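Local coordinates for clostripain-related protein (Bacteroides thetaiotaomicron, PDB 6N9J) that is a secreted clostripain-family (C11) cysteine protease of a gut commensal, expected to cleave peptide substrates and captured here with an irreversible peptide inhibitor, at residues A[229-232]-A[233-236]; A[189-193]-A[194-198]; A[129-132]-A[133-137]. One frame throughout, in Å; residues are numbered along the deposited sequence.

Contact 1 (A[229-232]-A[233-236]); sequences ISNE and NWTG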
loop_
_atom_site.group_PDB
_atom_site.type_symbol
_atom_site.label_atom_id
_atom_site.label_comp_id
_atom_site.label_asym_id
_atom_site.label_seq_id
_atom_site.Cartn_x
_atom_site.Cartn_y
_atom_site.Cartn_z
ATOM N N ILE A 229 9.534 -16.363 -14.593
ATOM C CA ILE A 229 8.525 -15.527 -13.956
ATOM C C ILE A 229 7.250 -15.485 -14.797
ATOM O O ILE A 229 7.300 -15.424 -16.029
ATOM C CB ILE A 229 9.039 -14.097 -13.711
ATOM C CG1 ILE A 229 7.995 -13.279 -12.952
ATOM C CG2 ILE A 229 9.434 -13.406 -15.024
ATOM C CD1 ILE A 229 8.462 -11.893 -12.615
ATOM N N SER A 230 6.106 -15.561 -14.125
ATOM C CA SER A 230 4.820 -15.446 -14.807
ATOM C C SER A 230 3.766 -14.960 -13.825
ATOM O O SER A 230 4.018 -14.889 -12.630
ATOM C CB SER A 230 4.400 -16.780 -15.422
ATOM O OG SER A 230 4.052 -17.707 -14.409
ATOM N N ASN A 231 2.591 -14.613 -14.337
ATOM C CA ASN A 231 1.492 -14.181 -13.483
ATOM C C ASN A 231 1.049 -15.331 -12.564
ATOM O O ASN A 231 0.511 -15.102 -11.478
ATOM C CB ASN A 231 0.320 -13.669 -14.335
ATOM C CG ASN A 231 0.654 -12.379 -15.098
ATOM O OD1 ASN A 231 1.345 -11.491 -14.582
ATOM N ND2 ASN A 231 0.165 -12.279 -16.330
ATOM N N GLU A 232 1.306 -16.564 -13.002
ATOM C CA GLU A 232 0.964 -17.760 -12.232
ATOM C C GLU A 232 2.066 -18.177 -11.267
ATOM O O GLU A 232 1.853 -19.023 -10.396
ATOM C CB GLU A 232 0.657 -18.931 -13.169
ATOM C CG GLU A 232 -0.752 -18.944 -13.717
ATOM C CD GLU A 232 -0.920 -18.051 -14.930
ATOM O OE1 GLU A 232 0.060 -17.385 -15.331
ATOM O OE2 GLU A 232 -2.037 -18.020 -15.489
ATOM N N ASN A 233 3.245 -17.588 -11.434
ATOM C CA ASN A 233 4.425 -18.004 -10.682
ATOM C C ASN A 233 5.462 -16.889 -10.585
ATOM O O ASN A 233 6.320 -16.759 -11.453
ATOM C CB ASN A 233 5.045 -19.241 -11.337
ATOM C CG ASN A 233 6.247 -19.769 -10.576
ATOM O OD1 ASN A 233 6.356 -19.592 -9.361
ATOM N ND2 ASN A 233 7.155 -20.429 -11.293
ATOM N N TRP A 234 5.392 -16.096 -9.522
ATOM C CA TRP A 234 6.249 -14.926 -9.427
ATOM C C TRP A 234 7.587 -15.259 -8.790
ATOM O O TRP A 234 7.668 -15.505 -7.582
ATOM C CB TRP A 234 5.564 -13.813 -8.645
ATOM C CG TRP A 234 6.101 -12.470 -8.984
ATOM C CD1 TRP A 234 7.151 -11.827 -8.386
ATOM C CD2 TRP A 234 5.630 -11.593 -10.023
ATOM N NE1 TRP A 234 7.356 -10.602 -8.988
ATOM C CE2 TRP A 234 6.435 -10.434 -9.989
ATOM C CE3 TRP A 234 4.599 -11.672 -10.967
ATOM C CZ2 TRP A 234 6.241 -9.364 -10.864
ATOM C CZ3 TRP A 234 4.406 -10.612 -11.834
ATOM C CH2 TRP A 234 5.223 -9.472 -11.778
ATOM N N THR A 235 8.632 -15.253 -9.618
ATOM C CA THR A 235 9.997 -15.510 -9.171
ATOM C C THR A 235 10.817 -14.211 -9.084
ATOM O O THR A 235 12.019 -14.233 -8.806
ATOM C CB THR A 235 10.716 -16.511 -10.114
ATOM O OG1 THR A 235 10.768 -15.980 -11.448
ATOM C CG2 THR A 235 9.983 -17.852 -10.143
ATOM N N GLY A 236 10.155 -13.078 -9.304
ATOM C CA GLY A 236 10.835 -11.793 -9.369
ATOM C C GLY A 236 11.085 -11.098 -8.038
ATOM O O GLY A 236 11.647 -10.005 -8.019
#

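Contact 2 (A[189-193]-A[194-198]); sequences PGAPY and EVVVP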
loop_
_atom_site.group_PDB
_atom_site.type_symbol
_atom_site.label_atom_id
_atom_site.label_comp_id
_atom_site.label_asym_id
_atom_site.label_seq_id
_atom_site.Cartn_x
_atom_site.Cartn_y
_atom_site.Cartn_z
ATOM N N PRO A 189 0.211 -10.834 -8.739
ATOM C CA PRO A 189 -0.478 -11.747 -7.815
ATOM C C PRO A 189 -0.708 -11.173 -6.424
ATOM O O PRO A 189 -1.510 -11.724 -5.682
ATOM C CB PRO A 189 0.468 -12.952 -7.740
ATOM C CG PRO A 189 1.191 -12.932 -9.039
ATOM C CD PRO A 189 1.393 -11.474 -9.344
ATOM N N GLY A 190 -0.011 -10.096 -6.077
ATOM C CA GLY A 190 -0.181 -9.456 -4.784
ATOM C C GLY A 190 0.118 -10.357 -3.595
ATOM O O GLY A 190 0.967 -11.244 -3.664
ATOM N N ALA A 191 -0.575 -10.118 -2.491
ATOM C CA ALA A 191 -0.336 -10.883 -1.281
ATOM C C ALA A 191 -0.690 -12.353 -1.453
ATOM O O ALA A 191 -1.579 -12.705 -2.226
ATOM C CB ALA A 191 -1.119 -10.286 -0.107
ATOM N N PRO A 192 0.045 -13.218 -0.745
ATOM C CA PRO A 192 -0.309 -14.618 -0.486
ATOM C C PRO A 192 -1.309 -14.700 0.675
ATOM O O PRO A 192 -0.938 -14.924 1.843
ATOM C CB PRO A 192 1.031 -15.246 -0.119
ATOM C CG PRO A 192 1.785 -14.106 0.543
ATOM C CD PRO A 192 1.387 -12.879 -0.231
ATOM N N TYR A 193 -2.588 -14.525 0.353
ATOM C CA TYR A 193 -3.597 -14.320 1.384
ATOM C C TYR A 193 -3.870 -15.566 2.198
ATOM O O TYR A 193 -4.612 -15.517 3.178
ATOM C CB TYR A 193 -4.889 -13.802 0.763
ATOM C CG TYR A 193 -4.792 -12.341 0.406
ATOM C CD1 TYR A 193 -4.869 -11.369 1.396
ATOM C CD2 TYR A 193 -4.609 -11.935 -0.906
ATOM C CE1 TYR A 193 -4.771 -10.034 1.093
ATOM C CE2 TYR A 193 -4.510 -10.587 -1.227
ATOM C CZ TYR A 193 -4.585 -9.643 -0.220
ATOM O OH TYR A 193 -4.484 -8.303 -0.496
ATOM N N GLU A 194 -3.267 -16.682 1.805
ATOM C CA GLU A 194 -3.391 -17.893 2.598
ATOM C C GLU A 194 -2.558 -17.809 3.881
ATOM O O GLU A 194 -2.825 -18.534 4.837
ATOM C CB GLU A 194 -2.988 -19.121 1.776
ATOM C CG GLU A 194 -1.499 -19.276 1.547
ATOM C CD GLU A 194 -0.966 -18.510 0.340
ATOM O OE1 GLU A 194 -1.673 -17.640 -0.232
ATOM O OE2 GLU A 194 0.188 -18.796 -0.041
ATOM N N VAL A 195 -1.550 -16.932 3.914
ATOM C CA VAL A 195 -0.801 -16.705 5.157
ATOM C C VAL A 195 -0.910 -15.263 5.663
ATOM O O VAL A 195 -0.699 -15.009 6.838
ATOM C CB VAL A 195 0.697 -17.066 5.021
ATOM C CG1 VAL A 195 0.896 -18.576 5.146
ATOM C CG2 VAL A 195 1.301 -16.505 3.713
ATOM N N VAL A 196 -1.261 -14.324 4.795
ATOM C CA VAL A 196 -1.486 -12.950 5.237
ATOM C C VAL A 196 -2.791 -12.812 6.048
ATOM O O VAL A 196 -2.838 -12.051 7.018
ATOM C CB VAL A 196 -1.501 -11.971 4.041
ATOM C CG1 VAL A 196 -2.135 -10.635 4.436
ATOM C CG2 VAL A 196 -0.079 -11.751 3.527
ATOM N N VAL A 197 -3.835 -13.564 5.691
ATOM C CA VAL A 197 -5.136 -13.440 6.385
ATOM C C VAL A 197 -5.047 -13.743 7.888
ATOM O O VAL A 197 -5.552 -12.959 8.685
ATOM C CB VAL A 197 -6.243 -14.334 5.736
ATOM C CG1 VAL A 197 -7.318 -14.753 6.763
ATOM C CG2 VAL A 197 -6.887 -13.603 4.574
ATOM N N PRO A 198 -4.403 -14.860 8.289
ATOM C CA PRO A 198 -4.267 -15.002 9.744
ATOM C C PRO A 198 -3.422 -13.885 10.378
ATOM O O PRO A 198 -3.679 -13.501 11.520
ATOM C CB PRO A 198 -3.577 -16.368 9.905
ATOM C CG PRO A 198 -3.863 -17.102 8.630
ATOM C CD PRO A 198 -3.873 -16.035 7.570
#

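Contact 3 (A[129-132]-A[133-137]); sequences QDTG and NGDNR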
loop_
_atom_site.group_PDB
_atom_site.type_symbol
_atom_site.label_atom_id
_atom_site.label_comp_id
_atom_site.label_asym_id
_atom_site.label_seq_id
_atom_site.Cartn_x
_atom_site.Cartn_y
_atom_site.Cartn_z
ATOM N N GLN A 129 -7.900 2.199 -9.460
ATOM C CA GLN A 129 -8.427 2.512 -10.772
ATOM C C GLN A 129 -9.728 1.763 -10.989
ATOM O O GLN A 129 -9.869 0.606 -10.588
ATOM C CB GLN A 129 -7.422 2.158 -11.861
ATOM C CG GLN A 129 -7.905 2.488 -13.258
ATOM C CD GLN A 129 -6.960 1.974 -14.317
ATOM O OE1 GLN A 129 -6.426 0.862 -14.214
ATOM N NE2 GLN A 129 -6.725 2.786 -15.338
ATOM N N ASP A 130 -10.678 2.453 -11.601
ATOM C CA ASP A 130 -11.924 1.866 -12.059
ATOM C C ASP A 130 -12.140 2.330 -13.495
ATOM O O ASP A 130 -12.300 3.529 -13.735
ATOM C CB ASP A 130 -13.078 2.294 -11.150
ATOM C CG ASP A 130 -14.373 1.582 -11.468
ATOM O OD1 ASP A 130 -14.947 1.844 -12.555
ATOM O OD2 ASP A 130 -14.828 0.786 -10.617
ATOM N N THR A 131 -12.123 1.397 -14.449
ATOM C CA THR A 131 -12.325 1.745 -15.862
ATOM C C THR A 131 -13.724 1.381 -16.376
ATOM O O THR A 131 -13.940 1.287 -17.587
ATOM C CB THR A 131 -11.268 1.071 -16.784
ATOM O OG1 THR A 131 -11.337 -0.354 -16.659
ATOM C CG2 THR A 131 -9.867 1.536 -16.436
ATOM N N GLY A 132 -14.672 1.204 -15.459
ATOM C CA GLY A 132 -16.036 0.841 -15.816
ATOM C C GLY A 132 -16.733 1.834 -16.727
ATOM O O GLY A 132 -17.313 1.454 -17.745
ATOM N N ASN A 133 -16.689 3.108 -16.355
ATOM C CA ASN A 133 -17.239 4.174 -17.191
ATOM C C ASN A 133 -16.237 5.319 -17.273
ATOM O O ASN A 133 -16.341 6.297 -16.535
ATOM C CB ASN A 133 -18.577 4.670 -16.637
ATOM C CG ASN A 133 -19.240 5.707 -17.537
ATOM O OD1 ASN A 133 -19.157 5.635 -18.767
ATOM N ND2 ASN A 133 -19.902 6.681 -16.921
ATOM N N GLY A 134 -15.262 5.183 -18.166
ATOM C CA GLY A 134 -14.140 6.096 -18.206
ATOM C C GLY A 134 -13.037 5.658 -17.261
ATOM O O GLY A 134 -13.219 4.735 -16.464
ATOM N N ASP A 135 -11.892 6.326 -17.344
ATOM C CA ASP A 135 -10.741 6.001 -16.512
ATOM C C ASP A 135 -10.753 6.837 -15.233
ATOM O O ASP A 135 -10.397 8.014 -15.260
ATOM C CB ASP A 135 -9.449 6.241 -17.296
ATOM C CG ASP A 135 -8.226 5.653 -16.622
ATOM O OD1 ASP A 135 -8.262 5.383 -15.402
ATOM O OD2 ASP A 135 -7.207 5.472 -17.325
ATOM N N ASN A 136 -11.172 6.230 -14.121
ATOM C CA ASN A 136 -11.206 6.922 -12.835
ATOM C C ASN A 136 -10.153 6.431 -11.849
ATOM O O ASN A 136 -9.913 5.232 -11.731
ATOM C CB ASN A 136 -12.581 6.784 -12.193
ATOM C CG ASN A 136 -13.653 7.453 -12.988
ATOM O OD1 ASN A 136 -14.435 6.792 -13.666
ATOM N ND2 ASN A 136 -13.702 8.774 -12.921
ATOM N N ARG A 137 -9.533 7.368 -11.139
ATOM C CA ARG A 137 -8.516 7.046 -10.143
ATOM C C ARG A 137 -8.711 7.927 -8.920
ATOM O O ARG A 137 -9.299 9.002 -9.016
ATOM C CB ARG A 137 -7.118 7.232 -10.725
ATOM C CG ARG A 137 -6.906 6.444 -12.006
ATOM C CD ARG A 137 -5.557 6.670 -12.616
ATOM N NE ARG A 137 -5.550 6.246 -14.017
ATOM C CZ ARG A 137 -4.483 6.298 -14.811
ATOM N NH1 ARG A 137 -3.328 6.749 -14.335
ATOM N NH2 ARG A 137 -4.572 5.902 -16.076
HETATM O O HOH W 1 -15.203 3.986 -14.404
#

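Contact 1 (A[229-232]-A[233-236])
Ile-229 reaches across a tight chain reversal to meet Trp-234 and Thr-235, and CB, CG1 and CD1 of its side chain each find a neighbour there. CB lies beside the hydroxyl of Thr-235, with OG1 3.4 Å away; that hydroxyl is itself hydrogen-bonded to the carbonyl of Ala-227, so it faces the isoleucine as a polar group already engaged. The next atom out, CG1, passes Thr-235 N at 3.9 Å and skirts the indole. With CG1 anti to the backbone N (chi1 -176°) and the chain extended again at chi2, CD1 is carried over the benzene part of Trp-234. It stands 3.7 Å from the centroid of the six-membered ring and only 16° off the ring normal, a CH-pi contact over the face in which CE2 is the closest ring atom. The two side chains lie alongside each other, pointing the same way.

Beneath this pair the backbone is closed by two hydrogen bonds. Ser-230 N donates to Asn-233 O at 2.9 Å, and Asn-233 N returns a bond to Ser-230 O at 3.1 Å. At the bend, Asn-231 brings OD1 near the plane of the indole at its edge, 4.2 Å from Trp-234 CZ3. The same oxygen is hydrogen-bonded to the backbone of the bound peptide, while Pro-187 and Pro-189 touch the indole as well. The ring that carries the isoleucine methyl on one face also packs against the bound peptide's backbone. Ser-230 to Asn-233 form a type I beta turn, a partly buried one that brings an amide and an aromatic side chain to the bound peptide, consistent with a wall of the substrate-binding cleft.

Contact 2 (A[189-193]-A[194-198])
The carbonyl oxygen of Pro-192 gathers the first turn of helix 193-200, taking hydrogen bonds from Val-195 N at 2.9 Å and Val-196 N at 3.0 Å. The two donors approach from opposite faces of the carbonyl plane, Val-196 N lying nearer to that plane. The next bond along, Val-197 N to Tyr-193 O, is longer at 3.3 Å. Around this polar centre the side chains make modest apolar contacts: the pyrrolidine of Pro-192 turns CG to Val-195 CG2 (4.0 Å) and CD to Val-196 CG2, at a slant to both valines. The same CG2 of Val-196 reaches Ala-191 CB at 4.1 Å, while its other branch, CG1, comes to 4.2 Å from Tyr-193 CD1.

Pro-192 thus occupies the N-cap, where the loop that follows strand 178-181 becomes a helix; its carbonyl, not its side chain, does the gripping. Pro-198, which has no N-H to offer the preceding turn, marks a kink in that helix.

Glu-194 doubles back over the cap. Its CG is flanked by both backbone N and C (chi1 74°), and a bend at chi2 brings OE1 to 3.1 Å from Pro-192 C, with OE2 beside the CB of the proline. Glu-33 and Glu-36 of helix 24-37 touch this side chain, and such a cluster could raise the pKa of one of its carboxyl groups.

Second-shell carboxylates hold Tyr-193 at both ends: Glu-33 is hydrogen-bonded to its N, and Asp-159, at the end of strand 155-159, to its OH through an oxygen that also accepts from Ala-191 N. Ala-191 CB lies 3.5 Å above the tyrosine ring plane, toward the rim. Tyr-214 and Val-217 of helix 206-221 pack against Ala-191 and Pro-192 respectively.

Contact 3 (A[129-132]-A[133-137])
Gln-129 and Asp-135 cross between the two arms of this short loop, and their bond is nearly straight: NE2 donates a hydrogen bond to OD1 at 3.0 Å with an angle of 174°. The acceptor lies in the plane of the amide, yet the amide meets OD1 from above the carboxylate plane. From the opposite face of that plane comes Arg-137, whose NE shares OD1 while NH2 forms a salt bridge to OD2 at 2.9 Å. This side-on, two-nitrogen grip, together with the glutamine, fixes the rotation of the carboxylate. Gln-129 gets there on an extended chain, with CG anti to the backbone N (chi1 -179°).

The backbone is tied here as well. Asp-130 and Asn-136 are a hydrogen-bonded antiparallel pair, N to O at 2.9 Å one way and 3.0 Å the other, which closes the beta hairpin of strands 127-130 and 136-138. Their side chains lie on the face away from Gln-129 and Arg-137. Ser-83 N holds the OD2 of Asp-130, and Asp-20 O takes the hydroxyl of Thr-131, docking the end of the first strand and the residue after it onto neighbouring loops.

Toward the bend, direct contacts thin out and solvent enters. Asp-130 OD1 accepts Gly-132 N at 3.0 Å, an Asx turn, and a water molecule lies 2.8 Å from the same oxygen. That water accepts from Asn-133 N and sits near Gly-134 O, bridging the mouth of the turn. Gly-132, Asn-133 and Gly-134 are exposed; the first two touch a crystal neighbour. Gly-134, with phi 87°, takes up backbone angles at which a CB would press on the carbonyl O of Asn-133.

Overall arrangement
Contact 2 is the most buried of the three, while contact 1 is partly buried and contact 3 lies at the surface. Contacts 1 and 2 meet directly: the ring of Pro-189, in the loop leading to helix 193-200, packs on Trp-234 and the Asn-231 backbone. Both also touch helix 24-37, from different loops. Contact 3, about 27 Å from contact 1 and 26 Å from contact 2 between centres, joins neither. Chemistry follows position: a methyl over an indole beside the bound peptide in 229-236, backbone capping among proline, alanine, valine and tyrosine side chains, with a carboxylate folded over it, in 189-198, and charged and amide groups with a bridging water in 129-137.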